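Local coordinates for beta-N-acetylhexosaminidase (Beutenbergia cavernae, PDB 5BU9), which probably hydrolyses terminal non-reducing N-acetyl-D-hexosamine residues in N-acetyl-beta-D-hexosaminides, as a member of glycosyl hydrolase family 3, at residues P132-V137 with E161-H166; L100-L105 with R154-D159; G292-L297 with D327-R332; A288-T293 with P320-I325; V202-T207 with A233-I238. All blocks are in the same frame, centred on the assembly; numbering follows the deposited sequence.

Interaction 1: P132-V137 with E161-H166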
# COMPACT_ATOMS: atom_id res chain seq x y z
N PRO A 132 -0.03 8.80 -2.87
CA PRO A 132 -1.22 9.25 -3.59
C PRO A 132 -1.79 8.21 -4.55
O PRO A 132 -1.07 7.36 -5.06
CB PRO A 132 -0.71 10.46 -4.37
CG PRO A 132 0.74 10.05 -4.72
CD PRO A 132 1.22 9.26 -3.53
N VAL A 133 -3.09 8.30 -4.79
CA VAL A 133 -3.76 7.61 -5.89
C VAL A 133 -3.30 8.14 -7.25
O VAL A 133 -3.50 9.30 -7.56
CB VAL A 133 -5.28 7.75 -5.76
CG1 VAL A 133 -5.97 7.30 -7.01
CG2 VAL A 133 -5.78 6.97 -4.56
N MSE A 134 -2.69 7.29 -8.06
CA MSE A 134 -2.31 7.72 -9.40
C MSE A 134 -3.14 7.00 -10.47
O MSE A 134 -2.76 6.99 -11.64
CB MSE A 134 -0.83 7.49 -9.62
CG MSE A 134 0.01 8.27 -8.62
SE MSE A 134 1.85 8.49 -9.17
CE MSE A 134 1.59 9.98 -10.41
N ASP A 135 -4.26 6.43 -10.04
CA ASP A 135 -5.22 5.85 -10.94
C ASP A 135 -5.73 6.97 -11.81
O ASP A 135 -5.86 8.09 -11.34
CB ASP A 135 -6.40 5.21 -10.17
CG ASP A 135 -5.99 4.01 -9.34
OD1 ASP A 135 -5.27 3.12 -9.86
OD2 ASP A 135 -6.42 3.97 -8.17
N VAL A 136 -6.02 6.69 -13.07
CA VAL A 136 -6.60 7.71 -13.94
C VAL A 136 -8.02 7.33 -14.29
O VAL A 136 -8.26 6.24 -14.78
CB VAL A 136 -5.75 7.91 -15.20
CG1 VAL A 136 -6.40 8.90 -16.09
CG2 VAL A 136 -4.38 8.41 -14.83
N VAL A 137 -8.98 8.23 -14.03
CA VAL A 137 -10.37 7.99 -14.38
C VAL A 137 -10.54 8.55 -15.80
O VAL A 137 -9.88 9.51 -16.16
CB VAL A 137 -11.32 8.62 -13.32
CG1 VAL A 137 -12.77 8.54 -13.73
CG2 VAL A 137 -11.17 7.91 -12.00
N GLU A 161 -1.06 13.51 -17.38
CA GLU A 161 -0.25 14.67 -17.03
C GLU A 161 -0.74 15.36 -15.74
O GLU A 161 0.04 15.71 -14.87
CB GLU A 161 -0.22 15.66 -18.18
CG GLU A 161 0.70 16.86 -17.93
CD GLU A 161 0.32 18.10 -18.75
OE1 GLU A 161 -0.61 18.01 -19.60
OE2 GLU A 161 0.96 19.17 -18.55
N THR A 162 -2.05 15.55 -15.64
CA THR A 162 -2.64 16.17 -14.46
C THR A 162 -2.39 15.30 -13.23
O THR A 162 -1.94 15.79 -12.19
CB THR A 162 -4.17 16.36 -14.63
OG1 THR A 162 -4.43 17.00 -15.88
CG2 THR A 162 -4.74 17.21 -13.51
N VAL A 163 -2.69 14.02 -13.36
CA VAL A 163 -2.50 13.07 -12.27
C VAL A 163 -1.05 13.03 -11.83
O VAL A 163 -0.77 13.10 -10.63
CB VAL A 163 -3.00 11.67 -12.67
CG1 VAL A 163 -2.53 10.58 -11.67
CG2 VAL A 163 -4.54 11.70 -12.76
N ALA A 164 -0.12 12.93 -12.78
CA ALA A 164 1.31 12.93 -12.47
C ALA A 164 1.75 14.17 -11.70
O ALA A 164 2.41 14.06 -10.68
CB ALA A 164 2.10 12.83 -13.72
N SER A 165 1.41 15.36 -12.21
CA SER A 165 1.91 16.59 -11.61
C SER A 165 1.34 16.80 -10.18
O SER A 165 2.01 17.33 -9.31
CB SER A 165 1.61 17.80 -12.50
OG SER A 165 0.22 18.01 -12.70
N HIS A 166 0.12 16.36 -9.93
CA HIS A 166 -0.42 16.59 -8.62
C HIS A 166 0.01 15.50 -7.65
O HIS A 166 0.46 15.82 -6.54
CB HIS A 166 -1.94 16.75 -8.69
CG HIS A 166 -2.33 17.99 -9.42
ND1 HIS A 166 -2.40 18.05 -10.79
CD2 HIS A 166 -2.58 19.25 -8.98
CE1 HIS A 166 -2.71 19.28 -11.16
NE2 HIS A 166 -2.83 20.03 -10.08

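Interaction 2: L100-L105 with R154-D159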
# COMPACT_ATOMS: atom_id res chain seq x y z
N LEU A 100 -9.56 14.94 -5.75
CA LEU A 100 -10.10 15.63 -6.93
C LEU A 100 -9.95 17.13 -6.73
O LEU A 100 -9.45 17.83 -7.63
CB LEU A 100 -11.56 15.25 -7.20
CG LEU A 100 -12.20 15.98 -8.39
CD1 LEU A 100 -11.39 15.79 -9.67
CD2 LEU A 100 -13.64 15.54 -8.59
N ASP A 101 -10.35 17.61 -5.55
CA ASP A 101 -10.12 19.01 -5.16
C ASP A 101 -8.62 19.34 -5.18
O ASP A 101 -8.23 20.38 -5.70
CB ASP A 101 -10.69 19.30 -3.78
CG ASP A 101 -12.20 19.45 -3.78
OD1 ASP A 101 -12.80 19.53 -4.86
OD2 ASP A 101 -12.78 19.48 -2.69
N GLN A 102 -7.79 18.44 -4.65
CA GLN A 102 -6.34 18.65 -4.68
C GLN A 102 -5.86 18.82 -6.13
O GLN A 102 -4.95 19.61 -6.40
CB GLN A 102 -5.61 17.49 -4.00
CG GLN A 102 -5.81 17.39 -2.49
CD GLN A 102 -5.20 16.12 -1.91
OE1 GLN A 102 -4.07 15.73 -2.25
NE2 GLN A 102 -5.95 15.45 -1.05
N GLY A 103 -6.47 18.10 -7.06
CA GLY A 103 -6.14 18.23 -8.47
C GLY A 103 -6.39 19.60 -9.10
O GLY A 103 -5.86 19.91 -10.16
N ALA A 104 -7.20 20.43 -8.46
CA ALA A 104 -7.50 21.76 -8.98
C ALA A 104 -6.50 22.83 -8.47
O ALA A 104 -6.53 23.97 -8.91
CB ALA A 104 -8.92 22.16 -8.62
N LEU A 105 -5.62 22.44 -7.55
CA LEU A 105 -4.55 23.32 -7.06
C LEU A 105 -3.31 23.32 -7.97
O LEU A 105 -2.97 22.30 -8.59
CB LEU A 105 -4.15 22.89 -5.63
CG LEU A 105 -5.21 22.81 -4.53
CD1 LEU A 105 -4.67 22.06 -3.34
CD2 LEU A 105 -5.66 24.21 -4.10
N ARG A 154 -11.44 10.18 -5.50
CA ARG A 154 -10.07 9.88 -5.05
C ARG A 154 -9.03 10.05 -6.15
O ARG A 154 -7.84 9.88 -5.87
CB ARG A 154 -9.99 8.47 -4.51
CG ARG A 154 -10.87 8.26 -3.31
CD ARG A 154 -10.99 6.76 -3.06
NE ARG A 154 -9.73 6.13 -2.64
CZ ARG A 154 -9.53 4.81 -2.58
NH1 ARG A 154 -10.50 3.97 -2.94
NH2 ARG A 154 -8.37 4.31 -2.18
N GLU A 155 -9.47 10.38 -7.36
CA GLU A 155 -8.60 10.62 -8.50
C GLU A 155 -8.19 12.10 -8.49
O GLU A 155 -8.94 12.94 -8.02
CB GLU A 155 -9.29 10.27 -9.85
CG GLU A 155 -10.31 11.35 -10.41
CD GLU A 155 -11.70 11.24 -9.79
OE1 GLU A 155 -11.86 10.49 -8.81
OE2 GLU A 155 -12.64 11.91 -10.25
N PHE A 156 -6.99 12.39 -9.01
CA PHE A 156 -6.51 13.77 -9.12
C PHE A 156 -7.02 14.41 -10.41
O PHE A 156 -7.04 15.62 -10.54
CB PHE A 156 -4.98 13.83 -9.08
CG PHE A 156 -4.38 13.69 -7.69
CD1 PHE A 156 -4.35 14.77 -6.82
CD2 PHE A 156 -3.82 12.48 -7.28
CE1 PHE A 156 -3.79 14.67 -5.55
CE2 PHE A 156 -3.25 12.36 -6.01
CZ PHE A 156 -3.24 13.45 -5.14
N GLY A 157 -7.46 13.59 -11.36
CA GLY A 157 -7.86 14.07 -12.67
C GLY A 157 -8.02 12.93 -13.69
O GLY A 157 -8.12 11.77 -13.31
N TYR A 158 -8.03 13.26 -14.97
CA TYR A 158 -8.60 12.39 -15.99
C TYR A 158 -7.63 12.17 -17.14
O TYR A 158 -8.02 11.72 -18.21
CB TYR A 158 -9.91 12.99 -16.50
CG TYR A 158 -10.81 13.28 -15.34
CD1 TYR A 158 -11.49 12.25 -14.71
CD2 TYR A 158 -10.93 14.56 -14.82
CE1 TYR A 158 -12.29 12.47 -13.61
CE2 TYR A 158 -11.74 14.79 -13.70
CZ TYR A 158 -12.41 13.74 -13.10
OH TYR A 158 -13.21 13.94 -12.01
N ASP A 159 -6.38 12.52 -16.90
CA ASP A 159 -5.28 12.26 -17.84
C ASP A 159 -3.95 12.11 -17.09
O ASP A 159 -3.81 12.53 -15.93
CB ASP A 159 -5.18 13.39 -18.86
CG ASP A 159 -5.05 14.75 -18.21
OD1 ASP A 159 -3.91 15.12 -17.81
OD2 ASP A 159 -6.09 15.44 -18.09

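Interaction 3: G292-L297 with D327-R332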
# COMPACT_ATOMS: atom_id res chain seq x y z
N GLY A 292 6.00 -11.13 -7.20
CA GLY A 292 7.07 -10.16 -7.04
C GLY A 292 6.71 -9.14 -5.96
O GLY A 292 7.29 -8.08 -5.90
N THR A 293 5.71 -9.46 -5.13
CA THR A 293 5.31 -8.61 -4.02
C THR A 293 6.32 -8.62 -2.86
O THR A 293 6.81 -9.68 -2.47
CB THR A 293 3.98 -9.09 -3.45
OG1 THR A 293 2.97 -8.94 -4.44
CG2 THR A 293 3.61 -8.29 -2.21
N ASP A 294 6.59 -7.45 -2.29
CA ASP A 294 7.44 -7.38 -1.07
C ASP A 294 6.67 -7.22 0.23
O ASP A 294 7.10 -7.67 1.30
CB ASP A 294 8.44 -6.24 -1.22
CG ASP A 294 9.13 -6.26 -2.60
OD1 ASP A 294 9.70 -7.32 -3.00
OD2 ASP A 294 9.05 -5.24 -3.31
N ILE A 295 5.50 -6.59 0.18
CA ILE A 295 4.72 -6.49 1.42
C ILE A 295 3.25 -6.87 1.17
O ILE A 295 2.57 -6.28 0.33
CB ILE A 295 4.84 -5.07 2.04
CG1 ILE A 295 6.28 -4.76 2.48
CG2 ILE A 295 3.83 -4.91 3.21
CD1 ILE A 295 6.48 -3.30 3.04
N VAL A 296 2.79 -7.87 1.91
CA VAL A 296 1.41 -8.33 1.84
C VAL A 296 0.61 -7.57 2.89
O VAL A 296 0.89 -7.67 4.10
CB VAL A 296 1.33 -9.84 2.05
CG1 VAL A 296 -0.12 -10.33 1.98
CG2 VAL A 296 2.22 -10.57 1.00
N LEU A 297 -0.36 -6.78 2.44
CA LEU A 297 -1.14 -5.95 3.34
C LEU A 297 -2.27 -6.79 3.94
O LEU A 297 -3.08 -7.35 3.21
CB LEU A 297 -1.68 -4.74 2.60
CG LEU A 297 -2.53 -3.77 3.42
CD1 LEU A 297 -1.73 -3.20 4.57
CD2 LEU A 297 -3.11 -2.66 2.54
N ASP A 327 13.83 -14.12 0.08
CA ASP A 327 15.05 -13.39 0.48
C ASP A 327 15.24 -12.08 -0.29
O ASP A 327 15.71 -11.09 0.28
CB ASP A 327 16.29 -14.27 0.33
CG ASP A 327 16.46 -15.24 1.50
OD1 ASP A 327 15.73 -15.07 2.49
OD2 ASP A 327 17.30 -16.18 1.44
N ASP A 328 14.89 -12.06 -1.58
CA ASP A 328 15.00 -10.84 -2.38
C ASP A 328 14.02 -9.77 -1.89
O ASP A 328 14.30 -8.56 -1.89
CB ASP A 328 14.70 -11.12 -3.86
CG ASP A 328 15.82 -11.90 -4.56
OD1 ASP A 328 16.90 -12.11 -3.96
OD2 ASP A 328 15.62 -12.30 -5.73
N ALA A 329 12.82 -10.24 -1.55
CA ALA A 329 11.77 -9.37 -1.09
C ALA A 329 12.20 -8.69 0.22
O ALA A 329 12.09 -7.47 0.36
CB ALA A 329 10.47 -10.16 -0.91
N ALA A 330 12.73 -9.47 1.16
CA ALA A 330 13.12 -8.94 2.46
C ALA A 330 14.23 -7.92 2.30
O ALA A 330 14.27 -6.92 3.02
CB ALA A 330 13.54 -10.05 3.39
N ARG A 331 15.10 -8.15 1.32
CA ARG A 331 16.20 -7.22 1.07
C ARG A 331 15.64 -5.87 0.58
O ARG A 331 16.18 -4.84 0.97
CB ARG A 331 17.19 -7.80 0.05
CG ARG A 331 18.64 -7.66 0.42
CD ARG A 331 19.58 -8.40 -0.56
NE ARG A 331 19.47 -9.84 -0.39
CZ ARG A 331 19.05 -10.68 -1.34
NH1 ARG A 331 18.73 -10.19 -2.54
NH2 ARG A 331 18.99 -11.99 -1.09
N ARG A 332 14.59 -5.86 -0.25
CA ARG A 332 13.99 -4.58 -0.69
C ARG A 332 13.37 -3.85 0.47
O ARG A 332 13.46 -2.63 0.58
CB ARG A 332 12.93 -4.77 -1.77
CG ARG A 332 13.50 -5.42 -3.03
CD ARG A 332 12.50 -5.56 -4.14
NE ARG A 332 13.01 -6.48 -5.14
CZ ARG A 332 12.57 -7.72 -5.33
NH1 ARG A 332 11.55 -8.19 -4.62
NH2 ARG A 332 13.13 -8.48 -6.27

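Interaction 4: A288-T293 with P320-I325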
# COMPACT_ATOMS: atom_id res chain seq x y z
N ALA A 288 0.99 -13.63 -4.01
CA ALA A 288 1.45 -12.25 -4.08
C ALA A 288 3.00 -12.21 -4.16
O ALA A 288 3.59 -11.61 -5.06
CB ALA A 288 0.93 -11.45 -2.86
N ILE A 289 3.64 -12.89 -3.22
CA ILE A 289 5.08 -12.95 -3.14
C ILE A 289 5.68 -13.56 -4.42
O ILE A 289 6.61 -13.00 -5.01
CB ILE A 289 5.47 -13.71 -1.88
CG1 ILE A 289 5.11 -12.88 -0.67
CG2 ILE A 289 6.99 -14.04 -1.88
CD1 ILE A 289 5.24 -13.64 0.65
N GLU A 290 5.12 -14.66 -4.90
CA GLU A 290 5.65 -15.26 -6.12
C GLU A 290 5.56 -14.33 -7.32
O GLU A 290 6.40 -14.41 -8.22
CB GLU A 290 4.93 -16.58 -6.47
CG GLU A 290 5.26 -17.71 -5.52
CD GLU A 290 4.56 -19.02 -5.89
OE1 GLU A 290 3.44 -18.99 -6.46
OE2 GLU A 290 5.14 -20.10 -5.64
N ALA A 291 4.54 -13.47 -7.35
CA ALA A 291 4.38 -12.48 -8.43
C ALA A 291 5.43 -11.37 -8.38
O ALA A 291 5.70 -10.72 -9.39
CB ALA A 291 2.97 -11.85 -8.38
N GLY A 292 6.00 -11.13 -7.20
CA GLY A 292 7.07 -10.16 -7.04
C GLY A 292 6.71 -9.14 -5.96
O GLY A 292 7.29 -8.08 -5.90
N THR A 293 5.71 -9.46 -5.13
CA THR A 293 5.31 -8.61 -4.02
C THR A 293 6.32 -8.62 -2.86
O THR A 293 6.81 -9.68 -2.47
CB THR A 293 3.98 -9.09 -3.45
OG1 THR A 293 2.97 -8.94 -4.44
CG2 THR A 293 3.61 -8.29 -2.21
N PRO A 320 13.15 -24.28 -2.28
CA PRO A 320 14.27 -23.36 -2.52
C PRO A 320 13.97 -22.17 -3.48
O PRO A 320 14.47 -21.08 -3.26
CB PRO A 320 15.35 -24.27 -3.12
CG PRO A 320 15.00 -25.68 -2.65
CD PRO A 320 13.50 -25.70 -2.51
N ASP A 321 13.18 -22.36 -4.53
CA ASP A 321 12.89 -21.25 -5.42
C ASP A 321 12.09 -20.16 -4.65
O ASP A 321 12.34 -18.96 -4.77
CB ASP A 321 12.10 -21.71 -6.64
CG ASP A 321 12.96 -22.39 -7.69
OD1 ASP A 321 14.20 -22.20 -7.70
OD2 ASP A 321 12.39 -23.14 -8.52
N PHE A 322 11.12 -20.57 -3.84
CA PHE A 322 10.30 -19.61 -3.11
C PHE A 322 11.15 -18.94 -2.01
O PHE A 322 11.00 -17.76 -1.74
CB PHE A 322 9.08 -20.32 -2.51
CG PHE A 322 8.12 -19.39 -1.80
CD1 PHE A 322 7.27 -18.56 -2.53
CD2 PHE A 322 8.08 -19.33 -0.41
CE1 PHE A 322 6.38 -17.70 -1.88
CE2 PHE A 322 7.21 -18.47 0.23
CZ PHE A 322 6.37 -17.64 -0.50
N ALA A 323 12.02 -19.72 -1.37
CA ALA A 323 12.96 -19.17 -0.38
C ALA A 323 13.80 -18.05 -0.98
O ALA A 323 14.02 -17.04 -0.32
CB ALA A 323 13.90 -20.29 0.18
N ALA A 324 14.26 -18.22 -2.23
CA ALA A 324 15.12 -17.22 -2.85
C ALA A 324 14.29 -15.98 -3.15
O ALA A 324 14.76 -14.85 -2.98
CB ALA A 324 15.81 -17.78 -4.12
N ILE A 325 13.05 -16.19 -3.55
CA ILE A 325 12.13 -15.08 -3.80
C ILE A 325 11.85 -14.28 -2.51
O ILE A 325 11.91 -13.04 -2.50
CB ILE A 325 10.83 -15.60 -4.45
CG1 ILE A 325 11.13 -16.02 -5.91
CG2 ILE A 325 9.70 -14.52 -4.37
CD1 ILE A 325 9.97 -16.78 -6.60

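Interaction 5: V202-T207 with A233-I238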
# COMPACT_ATOMS: atom_id res chain seq x y z
N VAL A 202 -13.93 -9.28 -10.48
CA VAL A 202 -13.82 -7.95 -11.06
C VAL A 202 -12.79 -7.93 -12.15
O VAL A 202 -11.61 -8.24 -11.95
CB VAL A 202 -13.46 -6.90 -10.03
CG1 VAL A 202 -13.27 -5.58 -10.76
CG2 VAL A 202 -14.55 -6.78 -9.00
N VAL A 203 -13.26 -7.59 -13.34
CA VAL A 203 -12.44 -7.61 -14.55
C VAL A 203 -12.45 -6.20 -15.13
O VAL A 203 -13.53 -5.63 -15.34
CB VAL A 203 -12.95 -8.61 -15.61
CG1 VAL A 203 -12.17 -8.40 -16.96
CG2 VAL A 203 -12.79 -10.02 -15.12
N ASP A 204 -11.27 -5.65 -15.35
CA ASP A 204 -11.08 -4.43 -16.13
C ASP A 204 -10.85 -4.89 -17.57
O ASP A 204 -9.89 -5.63 -17.84
CB ASP A 204 -9.90 -3.61 -15.59
CG ASP A 204 -9.48 -2.45 -16.50
OD1 ASP A 204 -9.41 -2.62 -17.73
OD2 ASP A 204 -9.17 -1.36 -15.97
N ASP A 205 -11.70 -4.46 -18.50
CA ASP A 205 -11.60 -4.87 -19.90
C ASP A 205 -11.03 -3.80 -20.85
O ASP A 205 -11.11 -3.98 -22.05
CB ASP A 205 -12.98 -5.32 -20.43
CG ASP A 205 -14.01 -4.21 -20.47
OD1 ASP A 205 -13.80 -3.14 -19.86
OD2 ASP A 205 -15.06 -4.42 -21.12
N VAL A 206 -10.48 -2.70 -20.32
CA VAL A 206 -10.06 -1.57 -21.18
C VAL A 206 -8.65 -1.08 -20.92
O VAL A 206 -8.02 -0.53 -21.81
CB VAL A 206 -11.03 -0.38 -21.04
CG1 VAL A 206 -12.35 -0.69 -21.72
CG2 VAL A 206 -11.24 -0.07 -19.55
N THR A 207 -8.14 -1.27 -19.69
CA THR A 207 -6.80 -0.79 -19.33
C THR A 207 -5.74 -1.69 -19.93
O THR A 207 -5.67 -2.88 -19.57
CB THR A 207 -6.62 -0.72 -17.76
OG1 THR A 207 -7.60 0.15 -17.18
CG2 THR A 207 -5.21 -0.28 -17.38
N ALA A 233 -7.76 -6.38 -9.16
CA ALA A 233 -8.62 -6.55 -10.33
C ALA A 233 -7.96 -7.47 -11.36
O ALA A 233 -6.74 -7.59 -11.38
CB ALA A 233 -8.94 -5.19 -10.95
N VAL A 234 -8.76 -8.10 -12.21
CA VAL A 234 -8.21 -8.89 -13.32
C VAL A 234 -8.19 -8.00 -14.55
O VAL A 234 -9.21 -7.41 -14.89
CB VAL A 234 -9.01 -10.16 -13.57
CG1 VAL A 234 -8.42 -10.86 -14.74
CG2 VAL A 234 -8.96 -11.09 -12.34
N TYR A 235 -7.03 -7.86 -15.19
CA TYR A 235 -6.88 -6.94 -16.33
C TYR A 235 -6.84 -7.73 -17.65
O TYR A 235 -5.79 -8.21 -18.04
CB TYR A 235 -5.60 -6.07 -16.19
CG TYR A 235 -5.76 -5.08 -15.06
CD1 TYR A 235 -5.58 -5.48 -13.73
CD2 TYR A 235 -6.18 -3.77 -15.31
CE1 TYR A 235 -5.81 -4.58 -12.66
CE2 TYR A 235 -6.41 -2.86 -14.25
CZ TYR A 235 -6.21 -3.27 -12.93
OH TYR A 235 -6.40 -2.39 -11.91
N SER A 236 -7.99 -7.82 -18.31
CA SER A 236 -8.16 -8.54 -19.57
C SER A 236 -7.08 -8.26 -20.61
O SER A 236 -6.62 -9.17 -21.30
CB SER A 236 -9.50 -8.18 -20.20
OG SER A 236 -10.54 -8.86 -19.56
N GLN A 237 -6.68 -7.00 -20.73
CA GLN A 237 -5.80 -6.59 -21.84
C GLN A 237 -4.32 -6.63 -21.48
O GLN A 237 -3.48 -6.23 -22.30
CB GLN A 237 -6.12 -5.15 -22.30
CG GLN A 237 -7.61 -4.87 -22.46
CD GLN A 237 -8.24 -5.77 -23.49
OE1 GLN A 237 -7.65 -6.04 -24.53
NE2 GLN A 237 -9.44 -6.26 -23.20
N ILE A 238 -4.01 -7.05 -20.26
CA ILE A 238 -2.61 -7.13 -19.80
C ILE A 238 -2.35 -8.56 -19.37
O ILE A 238 -1.49 -9.22 -19.94
CB ILE A 238 -2.30 -6.14 -18.65
CG1 ILE A 238 -2.67 -4.70 -19.05
CG2 ILE A 238 -0.82 -6.18 -18.33
CD1 ILE A 238 -2.62 -3.71 -17.88
O HOH W 1 -7.45 -4.83 -19.03

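Interaction 1: P132-V137 with E161-H166
Where Met134 and Val163 meet, the flat groups are peptides rather than aromatic rings: Val163 CG1 sits 3.6 Å from Met134 O and 3.7 Å from Met134 CA. The one aromatic ring in the two segments, His166, makes no contact with 132-137. Its edge faces the Thr162 carbonyl, and His166 ND1 donates in the ring plane to Thr162 O at 2.7 Å, a nearly straight bond (169°) that holds the ring's rotation; NE2 has a weak bond to Leu105 O. Thr162 O also accepts from His166 N, the two donors arriving from opposite faces of the carbonyl plane.

The contact proper is apolar. Val163 points at the loop with both methyls: CG1, anti to the backbone N (chi1 167°), takes the Met134 side, while CG2 goes to Val136 CG2 at 3.9 Å. Met134, a selenomethionine, reaches the helix with its tip. The bend at chi3 (80°) brings Met134 CE to 3.6 Å from Ala164 CA and 3.9 Å from Val163 O, so the methyl lies against helix backbone.

All this belongs to one beta-alpha unit of the family 3 TIM barrel: strand 128-129 runs out into the loop, and helix 160-176 returns along the outside. A cis peptide precedes Pro132, whose backbone, like that of Met134, is hydrogen-bonded to Lys184 of strand 180-186. The CB of Asp135 points away from the helix. Its OD1 accepts from Leu189 N and its OD2 is hydrogen-bonded to His185 ND1. Phe217 of helix 212-222 packs on Met134, and Ala219 of that helix touches Ala164.

Interaction 2: L100-L105 with R154-D159
Gln102 and Phe156 meet at the edge of the ring. Gln102 OE1 lies 3.5 Å from Phe156 CE1, near the ring plane, and Gln102 CB approaches the same carbon at 3.7 Å. The amide is turned 77° against the ring, almost perpendicular to it. Next along the chain, Gly103 has no side chain, and its backbone comes close: its CA is 4.5 Å from Phe156 CA and makes a CA-H...O contact with Phe156 O at 3.5 Å, with 157° at the hydrogen. Leu100 lies side by side with Glu155, pointing the same way, its CB 3.6 Å from Glu155 O. It crosses Tyr158 at about a right angle, with Leu100 CD1 3.5 Å from Tyr158 OH. These two partners of Leu100 brace each other. Glu155 CG stands between the backbone N and the carbonyl carbon (chi1 79°), and the chain bends again at chi2; Glu155 OE2 receives a weak hydrogen bond of 2.7 Å from Tyr158 OH.

In the second shell, Gln102 is held at the other end of its amide, where NE2 donates to Pro97 O and Glu81 O. Arg154 adds a salt bridge to Glu81 OE2, and the Leu100 backbone is hydrogen-bonded to His153. The chain leaves Gln102 through a type I turn to Leu105.

Asp159 occupies the N-cap of helix 160-176, which leads the loop into the barrel's outer layer. Phe156 is wedged among Leu110 of helix 107-123, His166 and Ala167 of helix 160-176, and Pro132, while Arg154 packs on Lys184 and His185 of strand 180-186.

Interaction 3: G292-L297 with D327-R332
The chain at Asp294 passes 4.8 Å from Ala329, CA to CA, just after Gly292 has ended helix 281-291 in a Schellman motif with positive phi. This is the link into strand 296-298, the last strand of the TIM barrel, which pairs with strand 15-20 to close the ring; helix 320-336 lies against the link.

Asp294 carries the contact. Its CB points at the helix, and Asp294 OD1 accepts from Arg332 NH1 at 2.6 Å in a salt bridge with an N-H...O angle of 147°. The nitrogen comes in on the syn side, close to the carboxylate plane, while OD1 lies at the edge of the guanidinium; the two planes are 44° apart. In Arg332 chi2 (-177°) is extended and places CD beside the carboxylate, 3.5 Å from OD1 of Asp294.

The other oxygen is used too: Asp294 OD2 takes Arg256 NH2 and Val265 N. One buried carboxylate thus serves two arginines whose like charges are close, an arrangement it would be expected to stabilise. Asp294 OD1 also lies 3.6 Å from Ala329 CB.

Interaction 4: A288-T293 with P320-I325
Ile289 can be followed outward against Phe322 and Ile325. Ile289 CB is 4.1 Å from Phe322 CE1. There the chain forks. The Ile289 CG2 methyl, anti to the backbone N, is shared between two partners: 3.7 Å from Phe322 CE1, which it approaches obliquely, and 3.7 Å from Ile325 CG2. The other branch starts at CG1, which touches Val296 CG2 on the barrel side. It ends in Ile289 CD1, 4.3 Å from Phe322 CZ. The whole side chain lies across the phenylalanine at about a right angle.

Phe322 comes to this place because its CG is anti to the backbone N (chi1 -176°), leaning the ring toward helix 281-291. The edge of the ring meets Glu290, whose CG is 3.7 Å from Phe322 CD1; beyond it the carboxylate reaches a long, weak ion pair with Lys315. Ile325 uses its CG2 also against the backbone, 3.5 Å from Ile289 O.

Val312 of helix 305-318 packs on both Ile289 and Phe322, so three helices share this apolar patch. Such hydrophobic helix-helix packing is what builds the outer layer of a TIM barrel, here between its late helix 281-291 and the C-terminal helix 320-336.

Interaction 5: V202-T207 with A233-I238
Val202 O, Asp204 N and Asp204 O find their partners across the gap in Val234 N, Val234 O and Ser236 N. Val234 N lies 2.9 Å from Val202 O. Asp204 N reaches Val234 O at 2.7 Å. Ser236 N then meets Asp204 O at 2.9 Å.

The Asp204 carboxylate is spent on its own turn. Asp204 OD1 accepts two backbone amides, Val206 N at 2.8 Å, an Asx turn, and Thr207 N at 2.7 Å on the syn lone pair. Chi1 of 170°, anti to the backbone N, brings Asp204 CG to 3.7 Å from Tyr235 CD2. Asp204 OD2 lies near Tyr235 CE2, and Thr207 CB is at the edge of that ring. Tyr235 OH is engaged elsewhere, with Gly188 O and Ser231 OG.

One water bridges the turns: it accepts from Gln237 N at 2.9 Å and sits within bonding distance of Asp204 O and Thr207 O, though it has more acceptors near it than protons. Gln237 NE2 gives Asp205 O a weak bond.

The result is a two-stranded parallel sheet apart from the barrel strands, formed by the loops that follow strands 180-186 and 227-230, at the C-terminal strand ends where TIM-barrel enzymes carry their active sites.

All five contacts lie in one family 3 TIM barrel. Along the chain interactions 1 and 2 come first and alternate their segments, then interaction 5, then interactions 4 and 3, which overlap at Gly292 and Thr293. Interactions 1 and 2 have centres 7 Å apart and touch, His166 NE2 probably hydrogen-bonded to Leu105 O; the loop between strand 128-129 and helix 160-176 supplies one segment to each. Interactions 3 and 4, centres 8 Å apart, join helix 320-336 to the link leading into strand 296-298 and to the end of helix 281-291. Centre to centre, the pairs sit about 25 to 36 Å apart; interaction 5 lies about 19 to 25 Å from all four.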